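Peptide methionine sulfoxide reductase MsrA (Treponema denticola ATCC 35405, PDB 5FA9) probably repairs oxidised proteins, as an MsrA-MsrB fusion that reduces both the S and the R forms of methionine sulfoxide to methionine with electrons from thioredoxin. Local coordinates at residues G17-Q21 / I153-L159; K160-E165 / I239-A243; Q242-L247 / E258-K262. The protein carries 2 engineered substitutions. All blocks are in the same frame, centred on the assembly; numbering follows the deposited sequence.

Interaction 1: residues G17-Q21 / I153-L159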
ATOM      1  N   GLY B  17      16.012  -2.996 -10.798  1.00 39.32           N
ATOM      2  CA  GLY B  17      15.994  -2.530 -12.173  1.00 40.17           C
ATOM      3  C   GLY B  17      14.971  -3.257 -13.023  1.00 40.87           C
ATOM      4  O   GLY B  17      14.406  -2.689 -13.958  1.00 40.37           O
ATOM      5  N   TYR B  18      14.733  -4.523 -12.696  1.00 41.89           N
ATOM      6  CA  TYR B  18      13.754  -5.329 -13.413  1.00 41.85           C
ATOM      7  C   TYR B  18      12.328  -4.981 -12.997  1.00 39.23           C
ATOM      8  O   TYR B  18      11.502  -4.612 -13.832  1.00 35.87           O
ATOM      9  CB  TYR B  18      14.018  -6.820 -13.183  1.00 39.79           C
ATOM     10  CG  TYR B  18      13.096  -7.734 -13.961  1.00 41.17           C
ATOM     11  CD1 TYR B  18      13.418  -8.144 -15.247  1.00 47.52           C
ATOM     12  CD2 TYR B  18      11.906  -8.189 -13.406  1.00 39.17           C
ATOM     13  CE1 TYR B  18      12.578  -8.978 -15.963  1.00 49.78           C
ATOM     14  CE2 TYR B  18      11.061  -9.022 -14.113  1.00 47.65           C
ATOM     15  CZ  TYR B  18      11.402  -9.414 -15.390  1.00 47.12           C
ATOM     16  OH  TYR B  18      10.562 -10.245 -16.096  1.00 45.76           O
ATOM     17  N   PHE B  19      12.047  -5.103 -11.702  1.00 35.68           N
ATOM     18  CA  PHE B  19      10.687  -4.961 -11.192  1.00 38.08           C
ATOM     19  C   PHE B  19      10.135  -3.542 -11.306  1.00 45.24           C
ATOM     20  O   PHE B  19       8.920  -3.345 -11.297  1.00 47.18           O
ATOM     21  CB  PHE B  19      10.621  -5.421  -9.733  1.00 42.48           C
ATOM     22  CG  PHE B  19      10.514  -6.910  -9.575  1.00 37.56           C
ATOM     23  CD1 PHE B  19       9.284  -7.540  -9.661  1.00 38.10           C
ATOM     24  CD2 PHE B  19      11.642  -7.680  -9.344  1.00 36.80           C
ATOM     25  CE1 PHE B  19       9.180  -8.911  -9.520  1.00 41.10           C
ATOM     26  CE2 PHE B  19      11.545  -9.050  -9.201  1.00 37.57           C
ATOM     27  CZ  PHE B  19      10.312  -9.667  -9.291  1.00 41.10           C
ATOM     28  N   ARG B  20      11.020  -2.557 -11.418  1.00 45.18           N
ATOM     29  CA  ARG B  20      10.586  -1.171 -11.560  1.00 43.32           C
ATOM     30  C   ARG B  20       9.935  -0.933 -12.922  1.00 37.09           C
ATOM     31  O   ARG B  20       9.240   0.062 -13.121  1.00 46.75           O
ATOM     32  CB  ARG B  20      11.763  -0.212 -11.362  1.00 42.67           C
ATOM     33  CG  ARG B  20      12.737  -0.164 -12.527  1.00 52.35           C
ATOM     34  CD  ARG B  20      13.963   0.668 -12.182  1.00 65.25           C
ATOM     35  NE  ARG B  20      13.610   2.009 -11.726  1.00 60.77           N
ATOM     36  CZ  ARG B  20      13.326   3.026 -12.534  1.00 64.72           C
ATOM     37  NH1 ARG B  20      13.351   2.859 -13.849  1.00 68.04           N
ATOM     38  NH2 ARG B  20      13.016   4.212 -12.027  1.00 67.83           N
ATOM     39  N   GLN B  21      10.160  -1.856 -13.852  1.00 37.36           N
ATOM     40  CA  GLN B  21       9.631  -1.733 -15.206  1.00 36.56           C
ATOM     41  C   GLN B  21       8.280  -2.425 -15.354  1.00 34.98           C
ATOM     42  O   GLN B  21       7.655  -2.360 -16.412  1.00 38.13           O
ATOM     43  CB  GLN B  21      10.616  -2.315 -16.219  1.00 38.84           C
ATOM     44  CG  GLN B  21      11.960  -1.617 -16.259  1.00 47.97           C
ATOM     45  CD  GLN B  21      12.882  -2.205 -17.305  1.00 41.90           C
ATOM     46  OE1 GLN B  21      12.722  -1.956 -18.500  1.00 56.22           O
ATOM     47  NE2 GLN B  21      13.852  -2.997 -16.862  1.00 43.18           N
ATOM     48  N   ILE B 153      21.003  -9.672 -14.337  1.00 60.15           N
ATOM     49  CA  ILE B 153      19.710  -9.807 -14.997  1.00 66.90           C
ATOM     50  C   ILE B 153      19.694  -9.063 -16.330  1.00 62.43           C
ATOM     51  O   ILE B 153      20.283  -7.992 -16.459  1.00 67.91           O
ATOM     52  CB  ILE B 153      18.566  -9.270 -14.105  1.00 62.47           C
ATOM     53  CG1 ILE B 153      18.687  -9.818 -12.680  1.00 62.67           C
ATOM     54  CG2 ILE B 153      17.204  -9.612 -14.695  1.00 56.51           C
ATOM     55  CD1 ILE B 153      18.809 -11.322 -12.608  1.00 57.25           C
ATOM     56  N   ASP B 154      19.025  -9.637 -17.324  1.00 62.70           N
ATOM     57  CA  ASP B 154      18.788  -8.938 -18.578  1.00 61.13           C
ATOM     58  C   ASP B 154      17.537  -8.077 -18.434  1.00 58.30           C
ATOM     59  O   ASP B 154      16.417  -8.579 -18.521  1.00 59.25           O
ATOM     60  CB  ASP B 154      18.643  -9.927 -19.736  1.00 55.39           C
ATOM     61  CG  ASP B 154      18.320  -9.245 -21.051  1.00 58.90           C
ATOM     62  OD1 ASP B 154      18.698  -8.067 -21.223  1.00 66.86           O
ATOM     63  OD2 ASP B 154      17.688  -9.888 -21.916  1.00 62.76           O
ATOM     64  N   LEU B 155      17.736  -6.782 -18.207  1.00 47.44           N
ATOM     65  CA  LEU B 155      16.632  -5.871 -17.910  1.00 54.24           C
ATOM     66  C   LEU B 155      15.644  -5.729 -19.065  1.00 59.41           C
ATOM     67  O   LEU B 155      14.507  -5.303 -18.864  1.00 64.42           O
ATOM     68  CB  LEU B 155      17.174  -4.491 -17.529  1.00 49.85           C
ATOM     69  CG  LEU B 155      18.017  -4.420 -16.255  1.00 47.44           C
ATOM     70  CD1 LEU B 155      18.346  -2.974 -15.917  1.00 51.83           C
ATOM     71  CD2 LEU B 155      17.303  -5.097 -15.094  1.00 46.51           C
ATOM     72  N   THR B 156      16.075  -6.085 -20.271  1.00 54.68           N
ATOM     73  CA  THR B 156      15.209  -5.996 -21.441  1.00 59.46           C
ATOM     74  C   THR B 156      14.109  -7.054 -21.400  1.00 51.15           C
ATOM     75  O   THR B 156      13.122  -6.959 -22.129  1.00 53.91           O
ATOM     76  CB  THR B 156      16.005  -6.148 -22.751  1.00 51.04           C
ATOM     77  OG1 THR B 156      16.611  -7.446 -22.801  1.00 55.54           O
ATOM     78  CG2 THR B 156      17.087  -5.082 -22.843  1.00 51.13           C
ATOM     79  N   LEU B 157      14.285  -8.057 -20.543  1.00 48.72           N
ATOM     80  CA  LEU B 157      13.292  -9.115 -20.376  1.00 59.24           C
ATOM     81  C   LEU B 157      11.979  -8.572 -19.822  1.00 46.71           C
ATOM     82  O   LEU B 157      10.906  -9.092 -20.131  1.00 61.81           O
ATOM     83  CB  LEU B 157      13.825 -10.215 -19.456  1.00 55.24           C
ATOM     84  CG  LEU B 157      14.932 -11.110 -20.017  1.00 47.23           C
ATOM     85  CD1 LEU B 157      15.271 -12.216 -19.030  1.00 55.85           C
ATOM     86  CD2 LEU B 157      14.520 -11.693 -21.358  1.00 52.00           C
ATOM     87  N   ALA B 158      12.070  -7.532 -18.999  1.00 48.89           N
ATOM     88  CA  ALA B 158      10.889  -6.895 -18.421  1.00 50.64           C
ATOM     89  C   ALA B 158       9.973  -6.320 -19.499  1.00 53.62           C
ATOM     90  O   ALA B 158       8.778  -6.127 -19.273  1.00 50.28           O
ATOM     91  CB  ALA B 158      11.302  -5.807 -17.442  1.00 49.06           C
ATOM     92  N   LEU B 159      10.542  -6.047 -20.669  1.00 49.48           N
ATOM     93  CA  LEU B 159       9.775  -5.529 -21.797  1.00 55.20           C
ATOM     94  C   LEU B 159       9.528  -6.634 -22.818  1.00 59.07           C
ATOM     95  O   LEU B 159       9.053  -6.380 -23.925  1.00 60.06           O
ATOM     96  CB  LEU B 159      10.504  -4.354 -22.447  1.00 56.18           C
ATOM     97  CG  LEU B 159      10.856  -3.196 -21.511  1.00 60.42           C
ATOM     98  CD1 LEU B 159      11.745  -2.183 -22.214  1.00 47.71           C
ATOM     99  CD2 LEU B 159       9.591  -2.534 -20.983  1.00 51.67           C
TER
HETATM  100  O   HOH W   1       7.149  -4.578 -17.827  1.00 48.27           O

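Interaction 2: residues K160-E165 / I239-A243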
ATOM      1  N   LYS B 160       9.857  -7.861 -22.429  1.00 53.15           N
ATOM      2  CA  LYS B 160       9.655  -9.031 -23.276  1.00 52.34           C
ATOM      3  C   LYS B 160       8.636  -9.966 -22.626  1.00 49.93           C
ATOM      4  O   LYS B 160       8.418  -9.889 -21.417  1.00 47.50           O
ATOM      5  CB  LYS B 160      10.989  -9.745 -23.516  1.00 51.21           C
ATOM      6  CG  LYS B 160      11.962  -8.949 -24.373  1.00 60.66           C
ATOM      7  CD  LYS B 160      13.313  -9.635 -24.475  1.00 67.82           C
ATOM      8  CE  LYS B 160      14.261  -8.845 -25.363  1.00 67.60           C
ATOM      9  NZ  LYS B 160      15.595  -9.496 -25.479  1.00 76.25           N
ATOM     10  N   PRO B 161       8.000 -10.844 -23.424  1.00 51.68           N
ATOM     11  CA  PRO B 161       6.960 -11.737 -22.896  1.00 50.73           C
ATOM     12  C   PRO B 161       7.413 -12.581 -21.705  1.00 53.14           C
ATOM     13  O   PRO B 161       8.497 -13.163 -21.726  1.00 44.95           O
ATOM     14  CB  PRO B 161       6.635 -12.632 -24.094  1.00 50.39           C
ATOM     15  CG  PRO B 161       6.922 -11.779 -25.272  1.00 57.32           C
ATOM     16  CD  PRO B 161       8.122 -10.959 -24.890  1.00 51.84           C
ATOM     17  N   LEU B 162       6.575 -12.629 -20.674  1.00 42.79           N
ATOM     18  CA  LEU B 162       6.851 -13.423 -19.484  1.00 44.89           C
ATOM     19  C   LEU B 162       6.732 -14.913 -19.785  1.00 42.81           C
ATOM     20  O   LEU B 162       7.467 -15.730 -19.230  1.00 34.76           O
ATOM     21  CB  LEU B 162       5.896 -13.034 -18.352  1.00 39.84           C
ATOM     22  CG  LEU B 162       6.029 -13.780 -17.021  1.00 37.05           C
ATOM     23  CD1 LEU B 162       7.444 -13.683 -16.482  1.00 34.86           C
ATOM     24  CD2 LEU B 162       5.033 -13.241 -16.005  1.00 30.96           C
ATOM     25  N   TYR B 163       5.807 -15.256 -20.675  1.00 44.63           N
ATOM     26  CA  TYR B 163       5.558 -16.647 -21.032  1.00 42.32           C
ATOM     27  C   TYR B 163       5.803 -16.895 -22.514  1.00 50.95           C
ATOM     28  O   TYR B 163       5.927 -15.954 -23.299  1.00 48.86           O
ATOM     29  CB  TYR B 163       4.128 -17.047 -20.666  1.00 43.87           C
ATOM     30  CG  TYR B 163       3.801 -16.878 -19.202  1.00 44.62           C
ATOM     31  CD1 TYR B 163       4.292 -17.767 -18.255  1.00 41.55           C
ATOM     32  CD2 TYR B 163       2.998 -15.831 -18.765  1.00 32.27           C
ATOM     33  CE1 TYR B 163       3.997 -17.617 -16.914  1.00 46.18           C
ATOM     34  CE2 TYR B 163       2.697 -15.674 -17.426  1.00 34.85           C
ATOM     35  CZ  TYR B 163       3.199 -16.570 -16.505  1.00 37.35           C
ATOM     36  OH  TYR B 163       2.903 -16.420 -15.170  1.00 34.14           O
ATOM     37  N   ASP B 164       5.878 -18.169 -22.886  1.00 54.39           N
ATOM     38  CA  ASP B 164       6.042 -18.555 -24.282  1.00 50.04           C
ATOM     39  C   ASP B 164       4.857 -18.086 -25.119  1.00 51.17           C
ATOM     40  O   ASP B 164       3.734 -18.562 -24.946  1.00 51.97           O
ATOM     41  CB  ASP B 164       6.203 -20.073 -24.399  1.00 48.10           C
ATOM     42  CG  ASP B 164       6.483 -20.523 -25.820  1.00 63.28           C
ATOM     43  OD1 ASP B 164       6.964 -19.698 -26.625  1.00 60.36           O
ATOM     44  OD2 ASP B 164       6.221 -21.703 -26.132  1.00 75.45           O
ATOM     45  N   GLU B 165       5.113 -17.147 -26.024  1.00 50.58           N
ATOM     46  CA  GLU B 165       4.069 -16.604 -26.883  1.00 53.42           C
ATOM     47  C   GLU B 165       4.299 -16.982 -28.341  1.00 56.24           C
ATOM     48  O   GLU B 165       3.727 -16.375 -29.247  1.00 56.97           O
ATOM     49  CB  GLU B 165       3.995 -15.083 -26.743  1.00 49.58           C
ATOM     50  CG  GLU B 165       3.574 -14.605 -25.365  1.00 47.34           C
ATOM     51  CD  GLU B 165       3.199 -13.137 -25.350  1.00 57.67           C
ATOM     52  OE1 GLU B 165       3.142 -12.525 -26.438  1.00 62.62           O
ATOM     53  OE2 GLU B 165       2.961 -12.594 -24.251  1.00 52.35           O
ATOM     54  N   ILE B 239      -5.407 -11.053 -16.665  1.00 29.19           N
ATOM     55  CA  ILE B 239      -4.707 -12.189 -16.078  1.00 32.95           C
ATOM     56  C   ILE B 239      -3.227 -11.856 -15.881  1.00 38.44           C
ATOM     57  O   ILE B 239      -2.608 -12.294 -14.910  1.00 41.97           O
ATOM     58  CB  ILE B 239      -4.872 -13.468 -16.941  1.00 35.77           C
ATOM     59  CG1 ILE B 239      -4.340 -14.695 -16.196  1.00 29.69           C
ATOM     60  CG2 ILE B 239      -4.202 -13.317 -18.304  1.00 30.31           C
ATOM     61  CD1 ILE B 239      -4.666 -16.008 -16.875  1.00 27.67           C
ATOM     62  N   THR B 240      -2.671 -11.068 -16.799  1.00 29.64           N
ATOM     63  CA  THR B 240      -1.304 -10.568 -16.685  1.00 40.31           C
ATOM     64  C   THR B 240      -1.241  -9.112 -17.134  1.00 35.84           C
ATOM     65  O   THR B 240      -2.199  -8.587 -17.700  1.00 34.00           O
ATOM     66  CB  THR B 240      -0.299 -11.393 -17.527  1.00 37.74           C
ATOM     67  OG1 THR B 240      -0.627 -11.275 -18.917  1.00 36.16           O
ATOM     68  CG2 THR B 240      -0.311 -12.862 -17.123  1.00 33.89           C
ATOM     69  N   THR B 241      -0.108  -8.464 -16.883  1.00 38.69           N
ATOM     70  CA  THR B 241       0.097  -7.086 -17.313  1.00 45.74           C
ATOM     71  C   THR B 241       0.469  -7.021 -18.791  1.00 48.17           C
ATOM     72  O   THR B 241       0.561  -5.940 -19.373  1.00 47.68           O
ATOM     73  CB  THR B 241       1.198  -6.393 -16.490  1.00 42.11           C
ATOM     74  OG1 THR B 241       2.432  -7.108 -16.640  1.00 38.78           O
ATOM     75  CG2 THR B 241       0.819  -6.350 -15.018  1.00 34.66           C
ATOM     76  N   GLN B 242       0.680  -8.187 -19.393  1.00 46.41           N
ATOM     77  CA  GLN B 242       1.135  -8.277 -20.774  1.00 36.61           C
ATOM     78  C   GLN B 242       0.019  -8.710 -21.720  1.00 43.82           C
ATOM     79  O   GLN B 242       0.266  -9.010 -22.888  1.00 51.04           O
ATOM     80  CB  GLN B 242       2.306  -9.256 -20.875  1.00 41.32           C
ATOM     81  CG  GLN B 242       3.389  -9.028 -19.836  1.00 39.97           C
ATOM     82  CD  GLN B 242       4.586  -9.935 -20.037  1.00 45.22           C
ATOM     83  OE1 GLN B 242       4.500 -10.948 -20.731  1.00 45.13           O
ATOM     84  NE2 GLN B 242       5.709  -9.577 -19.426  1.00 44.38           N
ATOM     85  N   ALA B 243      -1.207  -8.742 -21.210  1.00 34.65           N
ATOM     86  CA  ALA B 243      -2.337  -9.257 -21.975  1.00 38.38           C
ATOM     87  C   ALA B 243      -3.066  -8.172 -22.762  1.00 43.18           C
ATOM     88  O   ALA B 243      -3.472  -8.394 -23.902  1.00 40.31           O
ATOM     89  CB  ALA B 243      -3.310  -9.972 -21.049  1.00 32.07           C
TER
HETATM   90  O   HOH W   2       8.358  -9.483 -19.045  1.00 51.65           O
HETATM   91  O   HOH W   3       3.226 -13.075 -21.866  1.00 41.12           O

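Interaction 3: residues Q242-L247 / E258-K262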
ATOM      1  N   GLN B 242       0.680  -8.187 -19.393  1.00 46.41           N
ATOM      2  CA  GLN B 242       1.135  -8.277 -20.774  1.00 36.61           C
ATOM      3  C   GLN B 242       0.019  -8.710 -21.720  1.00 43.82           C
ATOM      4  O   GLN B 242       0.266  -9.010 -22.888  1.00 51.04           O
ATOM      5  CB  GLN B 242       2.306  -9.256 -20.875  1.00 41.32           C
ATOM      6  CG  GLN B 242       3.389  -9.028 -19.836  1.00 39.97           C
ATOM      7  CD  GLN B 242       4.586  -9.935 -20.037  1.00 45.22           C
ATOM      8  OE1 GLN B 242       4.500 -10.948 -20.731  1.00 45.13           O
ATOM      9  NE2 GLN B 242       5.709  -9.577 -19.426  1.00 44.38           N
ATOM     10  N   ALA B 243      -1.207  -8.742 -21.210  1.00 34.65           N
ATOM     11  CA  ALA B 243      -2.337  -9.257 -21.975  1.00 38.38           C
ATOM     12  C   ALA B 243      -3.066  -8.172 -22.762  1.00 43.18           C
ATOM     13  O   ALA B 243      -3.472  -8.394 -23.902  1.00 40.31           O
ATOM     14  CB  ALA B 243      -3.310  -9.972 -21.049  1.00 32.07           C
ATOM     15  N   LEU B 244      -3.233  -7.002 -22.153  1.00 34.80           N
ATOM     16  CA  LEU B 244      -4.082  -5.968 -22.737  1.00 43.42           C
ATOM     17  C   LEU B 244      -3.344  -4.687 -23.113  1.00 42.05           C
ATOM     18  O   LEU B 244      -2.275  -4.384 -22.581  1.00 39.41           O
ATOM     19  CB  LEU B 244      -5.218  -5.618 -21.773  1.00 38.09           C
ATOM     20  CG  LEU B 244      -6.034  -6.784 -21.215  1.00 28.15           C
ATOM     21  CD1 LEU B 244      -7.167  -6.267 -20.347  1.00 35.78           C
ATOM     22  CD2 LEU B 244      -6.569  -7.648 -22.341  1.00 40.17           C
ATOM     23  N   GLN B 245      -3.937  -3.946 -24.043  1.00 45.42           N
ATOM     24  CA  GLN B 245      -3.518  -2.587 -24.360  1.00 38.85           C
ATOM     25  C   GLN B 245      -4.740  -1.680 -24.305  1.00 49.57           C
ATOM     26  O   GLN B 245      -5.853  -2.109 -24.608  1.00 44.97           O
ATOM     27  CB  GLN B 245      -2.852  -2.513 -25.736  1.00 43.07           C
ATOM     28  CG  GLN B 245      -1.343  -2.695 -25.712  1.00 56.25           C
ATOM     29  CD  GLN B 245      -0.735  -2.706 -27.102  1.00 67.50           C
ATOM     30  OE1 GLN B 245      -1.445  -2.609 -28.104  1.00 70.85           O
ATOM     31  NE2 GLN B 245       0.587  -2.820 -27.169  1.00 66.04           N
ATOM     32  N   TYR B 246      -4.537  -0.427 -23.914  1.00 49.02           N
ATOM     33  CA  TYR B 246      -5.656   0.486 -23.716  1.00 45.42           C
ATOM     34  C   TYR B 246      -5.636   1.619 -24.734  1.00 53.35           C
ATOM     35  O   TYR B 246      -4.580   2.172 -25.043  1.00 51.54           O
ATOM     36  CB  TYR B 246      -5.636   1.052 -22.295  1.00 38.68           C
ATOM     37  CG  TYR B 246      -5.584  -0.010 -21.218  1.00 43.53           C
ATOM     38  CD1 TYR B 246      -4.369  -0.489 -20.747  1.00 36.91           C
ATOM     39  CD2 TYR B 246      -6.750  -0.536 -20.676  1.00 42.66           C
ATOM     40  CE1 TYR B 246      -4.314  -1.460 -19.765  1.00 44.87           C
ATOM     41  CE2 TYR B 246      -6.705  -1.509 -19.692  1.00 41.13           C
ATOM     42  CZ  TYR B 246      -5.484  -1.967 -19.242  1.00 44.45           C
ATOM     43  OH  TYR B 246      -5.433  -2.934 -18.263  1.00 47.56           O
ATOM     44  N   LEU B 247      -6.811   1.958 -25.253  1.00 48.63           N
ATOM     45  CA  LEU B 247      -6.926   3.014 -26.251  1.00 56.60           C
ATOM     46  C   LEU B 247      -8.052   3.981 -25.915  1.00 59.58           C
ATOM     47  O   LEU B 247      -9.154   3.572 -25.549  1.00 50.66           O
ATOM     48  CB  LEU B 247      -7.157   2.418 -27.641  1.00 54.41           C
ATOM     49  CG  LEU B 247      -6.019   1.594 -28.245  1.00 57.57           C
ATOM     50  CD1 LEU B 247      -6.444   0.992 -29.575  1.00 59.81           C
ATOM     51  CD2 LEU B 247      -4.771   2.447 -28.413  1.00 67.45           C
ATOM     52  N   GLU B 258     -10.957   1.865 -24.664  1.00 54.82           N
ATOM     53  CA  GLU B 258     -11.110   0.613 -25.391  1.00 49.85           C
ATOM     54  C   GLU B 258     -10.058  -0.402 -24.962  1.00 49.36           C
ATOM     55  O   GLU B 258      -8.881  -0.071 -24.822  1.00 44.04           O
ATOM     56  CB  GLU B 258     -11.022   0.857 -26.899  1.00 49.79           C
ATOM     57  CG  GLU B 258     -11.080  -0.408 -27.741  1.00 59.52           C
ATOM     58  CD  GLU B 258     -10.781  -0.150 -29.205  1.00 61.21           C
ATOM     59  OE1 GLU B 258     -10.138   0.875 -29.510  1.00 70.01           O
ATOM     60  OE2 GLU B 258     -11.186  -0.976 -30.050  1.00 63.45           O
ATOM     61  N   VAL B 259     -10.493  -1.641 -24.756  1.00 42.79           N
ATOM     62  CA  VAL B 259      -9.588  -2.722 -24.390  1.00 43.62           C
ATOM     63  C   VAL B 259      -9.273  -3.600 -25.596  1.00 40.86           C
ATOM     64  O   VAL B 259     -10.177  -4.141 -26.232  1.00 36.62           O
ATOM     65  CB  VAL B 259     -10.180  -3.598 -23.269  1.00 48.23           C
ATOM     66  CG1 VAL B 259      -9.245  -4.751 -22.947  1.00 42.92           C
ATOM     67  CG2 VAL B 259     -10.449  -2.760 -22.031  1.00 50.24           C
ATOM     68  N   VAL B 260      -7.988  -3.735 -25.905  1.00 42.83           N
ATOM     69  CA  VAL B 260      -7.551  -4.549 -27.036  1.00 47.08           C
ATOM     70  C   VAL B 260      -6.424  -5.491 -26.624  1.00 53.41           C
ATOM     71  O   VAL B 260      -5.631  -5.175 -25.737  1.00 51.84           O
ATOM     72  CB  VAL B 260      -7.078  -3.679 -28.225  1.00 52.19           C
ATOM     73  CG1 VAL B 260      -8.231  -2.851 -28.779  1.00 43.57           C
ATOM     74  CG2 VAL B 260      -5.919  -2.783 -27.814  1.00 47.50           C
ATOM     75  N   SER B 261      -6.370  -6.656 -27.263  1.00 47.14           N
ATOM     76  CA  SER B 261      -5.306  -7.619 -27.006  1.00 41.14           C
ATOM     77  C   SER B 261      -3.966  -7.034 -27.428  1.00 50.78           C
ATOM     78  O   SER B 261      -3.837  -6.507 -28.530  1.00 53.86           O
ATOM     79  CB  SER B 261      -5.570  -8.929 -27.750  1.00 40.40           C
ATOM     80  OG  SER B 261      -6.774  -9.535 -27.313  1.00 47.61           O
ATOM     81  N   LYS B 262      -2.972  -7.117 -26.551  1.00 47.02           N
ATOM     82  CA  LYS B 262      -1.661  -6.559 -26.856  1.00 50.07           C
ATOM     83  C   LYS B 262      -0.986  -7.327 -27.985  1.00 50.66           C
ATOM     84  O   LYS B 262      -0.345  -6.737 -28.854  1.00 58.64           O
ATOM     85  CB  LYS B 262      -0.766  -6.555 -25.617  1.00 50.97           C
ATOM     86  CG  LYS B 262       0.597  -5.936 -25.875  1.00 49.08           C
ATOM     87  CD  LYS B 262       1.384  -5.729 -24.599  1.00 51.93           C
ATOM     88  CE  LYS B 262       2.663  -4.963 -24.884  1.00 54.89           C
ATOM     89  NZ  LYS B 262       3.147  -4.224 -23.689  1.00 68.52           N
TER

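Interaction 1: residues G17-Q21 / I153-L159
Y18 of helix 12-19 and L155 of the 3-10 segment 155-159 bring the two backbones to 5.4 Å, measured from Y18 CA to L155 CA. The ring of Y18 carries much of the contact. With CG anti to the backbone N (chi1 -176°), it reaches out beside the 3-10 turn. A158 CB sits over one face of the ring, displaced toward the rim, in a CH-pi contact 4.0 Å from the Y18 ring centroid. The edge of the same ring meets L157 CB, nearly in plane, at 3.9 Å from Y18 CE1. I153 CG2 approaches it obliquely. The hydroxyl of Y18 is bound to H71 of helix 65-74, so the ring is held at its far end as well.

Q21 supplies the polar half. Its NE2 donates to L155 O across the contact at 3.1 Å, a bent bond with an angle of 136° at the hydrogen. The same NE2 also donates to G17 O at 3.0 Å, one turn back in its own segment. Both carbonyls are met from a position tilted out of their planes. With no side chain at G17, L155 CD2 can lie close on the backbone, 3.6 Å from G17 C. Water 1 donates to both Q21 O and A158 O, and so spans the two backbones.

Helix 12-19 belongs to the MsrA part of the fusion. The I153 side chain is about 7 Å from that of S11, an engineered residue at the predicted active-site position. One amide nitrogen and one water thus tie two carbonyls each, so the segment leading on toward MsrB is held to residues 17-21 by hydrogen bonds to backbone carbonyls as well as by apolar packing.

Interaction 2: residues K160-E165 / I239-A243
Q242 OE1 accepts two bonds: one from the backbone of L162 and one from water 3. The bond from L162 N is 2.7 Å long and nearly straight, 168° at the hydrogen. It lies in the carbonyl plane of the Q242 amide, on a lone pair. Q242 belongs to a type I beta turn, T240 to A243, on the MsrB side of the fusion, and its side chain reaches over to the loop between helix 142-145 and helix 173-179. The chain is extended beyond CG (chi2 -175°), which carries the amide across to that loop. On the other branch, Q242 NE2 makes a weak bond to K160 O at 3.4 Å. L162 CB packs against the amide, 3.5 Å from Q242 OE1. E165 and Q242 pass obliquely, with carboxylate and amide planes 71° apart. E165 OE2 forms a salt bridge with K217, which also bonds to Q242 O. A bound DTT, probably from the crystallisation liquor, occupies a pocket whose lining includes K160, P161, T241 and Q242. Y163 bonds to Y310 through its hydroxyl. Farther along the loop, the edge of the Y163 ring meets a methyl group: Y163 CE2 lies 4.1 Å from T240 CG2.

Interaction 3: residues Q242-L247 / E258-K262
Q245 has chi1 -91°, off a staggered value, and K262 has CG anti to the backbone N (chi1 -178°); the two side chains cross at about a right angle. The amide of Q245 rests on the aliphatic part of the lysine, with Q245 NE2 3.4 Å from K262 CG. The lysine NZ bonds to a bound DTT. V260 CG2 packs against Q245, 3.7 Å from Q245 CB and 3.3 Å from Q245 O. These strands, 244-249 and 256-261, form a beta hairpin at one side of the antiparallel sheet of the SelR (MsrB) domain. Q245 with V260 and L247 with E258 are hydrogen-bonded pairs, each with two backbone bonds. The Q245 N to V260 O bond is 2.7 Å long. L244 with S261 and Y246 with V259 are non-hydrogen-bonded pairs. Beyond the strand end, K262 N donates to A243 O at 3.0 Å, almost straight at 178°. On the face of Y246 and V259, L244 CD1 packs on V259 CG1 at 3.7 Å. On the other face, L247 and E258 lie side by side, and E258 OE2 bonds to H267.

From the N terminus, interaction 1 joins helix 12-19 to residues 153-159 and closes a loop of 131 residues that holds most of the MsrA part. Interaction 2 opens at the very next residue, K160, and runs to 239-243, closing a loop of 73 residues, so it ties the loop before helix 173-179 to a turn in MsrB. Interaction 3 starts where interaction 2 ends, sharing Q242 and A243, and closes the short 244-261 hairpin. The three follow one another in series; none nests within another. Together they pass from the MsrA helix, through that loop, to the MsrB sheet. Residues from all three line one DTT pocket: A158, L159, K160, P161, T241, Q242 and K262.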